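Local coordinates for phosphoenolpyruvate-protein phosphotransferase (Acinetobacter sp., PDB 3CI6) that probably transfers a phosphoryl group from phosphoenolpyruvate to a protein histidine with Mg2+ as cofactor, seen here as its GAF domain alone, at residues Leu75-Leu81 with Phe103-Pro107. Numbering follows the deposited sequence.
Sequences LQLSEGL and FAYLP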
loop_
_atom_site.group_PDB
_atom_site.type_symbol
_atom_site.label_atom_id
_atom_site.label_comp_id
_atom_site.label_asym_id
_atom_site.label_seq_id
_atom_site.Cartn_x
_atom_site.Cartn_y
_atom_site.Cartn_z
ATOM N N LEU B 75 1.716 6.337 -23.772
ATOM C CA LEU B 75 1.103 7.650 -23.762
ATOM C C LEU B 75 2.123 8.693 -23.372
ATOM O O LEU B 75 2.940 8.458 -22.485
ATOM C CB LEU B 75 -0.043 7.703 -22.743
ATOM C CG LEU B 75 -1.199 6.725 -22.973
ATOM C CD1 LEU B 75 -2.091 6.476 -21.778
ATOM C CD2 LEU B 75 -2.017 7.260 -24.153
ATOM N N GLN B 76 2.076 9.872 -23.990
ATOM C CA GLN B 76 2.959 10.919 -23.518
ATOM C C GLN B 76 2.491 11.434 -22.156
ATOM O O GLN B 76 1.361 11.214 -21.739
ATOM C CB GLN B 76 3.032 12.071 -24.500
ATOM C CG GLN B 76 3.574 11.657 -25.864
ATOM C CD GLN B 76 5.005 11.139 -25.792
ATOM O OE1 GLN B 76 5.942 11.887 -25.479
ATOM N NE2 GLN B 76 5.182 9.854 -26.094
ATOM N N LEU B 77 3.384 12.111 -21.454
ATOM C CA LEU B 77 3.149 12.477 -20.068
ATOM C C LEU B 77 1.979 13.450 -19.879
ATOM O O LEU B 77 1.328 13.421 -18.858
ATOM C CB LEU B 77 4.430 13.021 -19.443
ATOM C CG LEU B 77 5.519 11.962 -19.268
ATOM C CD1 LEU B 77 6.682 12.605 -18.563
ATOM C CD2 LEU B 77 5.058 10.731 -18.487
ATOM N N SER B 78 1.695 14.261 -20.880
ATOM C CA SER B 78 0.571 15.197 -20.796
ATOM C C SER B 78 -0.634 14.736 -21.592
ATOM O O SER B 78 -1.542 15.527 -21.858
ATOM C CB SER B 78 1.024 16.566 -21.306
ATOM O OG SER B 78 1.453 16.492 -22.659
ATOM N N GLU B 79 -0.671 13.456 -21.967
ATOM C CA GLU B 79 -1.616 12.993 -22.974
ATOM C C GLU B 79 -2.891 12.453 -22.372
ATOM O O GLU B 79 -2.870 11.434 -21.665
ATOM C CB GLU B 79 -0.969 11.923 -23.864
ATOM C CG GLU B 79 -1.860 11.450 -24.980
ATOM C CD GLU B 79 -1.159 10.558 -25.996
ATOM O OE1 GLU B 79 0.043 10.269 -25.849
ATOM O OE2 GLU B 79 -1.813 10.194 -27.008
ATOM N N GLY B 80 -4.005 13.120 -22.697
ATOM C CA GLY B 80 -5.308 12.571 -22.418
ATOM C C GLY B 80 -5.647 12.454 -20.936
ATOM O O GLY B 80 -5.043 13.111 -20.086
ATOM N N LEU B 81 -6.666 11.657 -20.642
ATOM C CA LEU B 81 -7.085 11.488 -19.243
ATOM C C LEU B 81 -6.033 10.828 -18.362
ATOM O O LEU B 81 -5.898 11.201 -17.185
ATOM C CB LEU B 81 -8.417 10.739 -19.139
ATOM C CG LEU B 81 -9.631 11.456 -19.709
ATOM C CD1 LEU B 81 -10.799 10.473 -19.894
ATOM C CD2 LEU B 81 -9.952 12.669 -18.775
ATOM N N PHE B 103 -11.277 14.898 -26.616
ATOM C CA PHE B 103 -9.885 15.220 -26.291
ATOM C C PHE B 103 -9.373 14.400 -25.115
ATOM O O PHE B 103 -8.459 14.822 -24.375
ATOM C CB PHE B 103 -9.740 16.721 -26.034
ATOM C CG PHE B 103 -10.271 17.583 -27.167
ATOM C CD1 PHE B 103 -9.477 17.870 -28.269
ATOM C CD2 PHE B 103 -11.563 18.115 -27.124
ATOM C CE1 PHE B 103 -9.955 18.657 -29.299
ATOM C CE2 PHE B 103 -12.050 18.896 -28.164
ATOM C CZ PHE B 103 -11.244 19.172 -29.256
ATOM N N ALA B 104 -9.959 13.216 -24.951
ATOM C CA ALA B 104 -9.520 12.248 -23.930
ATOM C C ALA B 104 -8.188 11.595 -24.268
ATOM O O ALA B 104 -7.500 11.066 -23.378
ATOM C CB ALA B 104 -10.591 11.171 -23.745
ATOM N N TYR B 105 -7.844 11.576 -25.552
ATOM C CA TYR B 105 -6.612 10.934 -26.046
ATOM C C TYR B 105 -6.270 9.652 -25.298
ATOM O O TYR B 105 -5.151 9.460 -24.803
ATOM C CB TYR B 105 -5.432 11.918 -26.034
ATOM C CG TYR B 105 -5.641 13.128 -26.912
ATOM C CD1 TYR B 105 -5.551 13.026 -28.296
ATOM C CD2 TYR B 105 -5.922 14.376 -26.364
ATOM C CE1 TYR B 105 -5.741 14.147 -29.120
ATOM C CE2 TYR B 105 -6.112 15.492 -27.168
ATOM C CZ TYR B 105 -6.022 15.371 -28.545
ATOM O OH TYR B 105 -6.201 16.467 -29.362
ATOM N N LEU B 106 -7.274 8.781 -25.214
ATOM C CA LEU B 106 -7.123 7.484 -24.592
ATOM C C LEU B 106 -6.250 6.627 -25.491
ATOM O O LEU B 106 -6.205 6.830 -26.715
ATOM C CB LEU B 106 -8.491 6.838 -24.366
ATOM C CG LEU B 106 -9.377 7.566 -23.356
ATOM C CD1 LEU B 106 -10.856 7.179 -23.512
ATOM C CD2 LEU B 106 -8.906 7.281 -21.935
ATOM N N PRO B 107 -5.517 5.688 -24.888
ATOM C CA PRO B 107 -4.612 4.823 -25.648
ATOM C C PRO B 107 -5.349 3.796 -26.514
ATOM O O PRO B 107 -6.585 3.801 -26.564
ATOM C CB PRO B 107 -3.808 4.134 -24.556
ATOM C CG PRO B 107 -4.701 4.146 -23.368
ATOM C CD PRO B 107 -5.490 5.398 -23.446
HETATM O O HOH W 1 -4.780 9.438 -21.854
#
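Leu-75 lays its side chain against the ring of Pro-107, CD2 to CB 3.6 Å, and the same CD2 lies 3.9 Å from Tyr-105 O. Both Leu-75 and Pro-107 also touch Tyr-48 of strand 44-51, so this part of the loop lies against the sheet. The chain then leaves strand 74-76, an outermost strand, by a type I beta turn from Gln-76 to Glu-79, closed by Glu-79 N to Gln-76 O at 3.0 Å. Glu-79 folds back on that turn: its OE1 accepts from Gln-76 N at 2.8 Å and also binds a glycerol, probably from the crystallisation liquor, while its CG packs on Tyr-105 CB at 3.8 Å. Gly-80, next, has a positive phi of 67°, and a CB here would run into Tyr-105 O; glycine lets the loop backbone come in close, with CA atoms of Gly-80 and Tyr-105 4.2 Å apart. Two polar links join the backbones. Leu-81 N, near the start of helix 80-88, donates to Ala-104 O at 2.9 Å, though the position of that oxygen is less certain, and water 1 bridges the carbonyls, donating to Glu-79 O at 2.8 Å and Tyr-105 O at 3.0 Å. Beyond them, Leu-81 CD1 meets Ala-104 CB at 3.9 Å and Leu-106 CD2 at 4.2 Å, and both leucines reach Phe-117 of strand 116-124. The contact thus ties the strand-to-helix connection of the GAF domain to the long loop between strands 92-94 and 116-124: one main-chain hydrogen bond and one water bridge, set between two apolar patches, join them without a salt bridge across the segments.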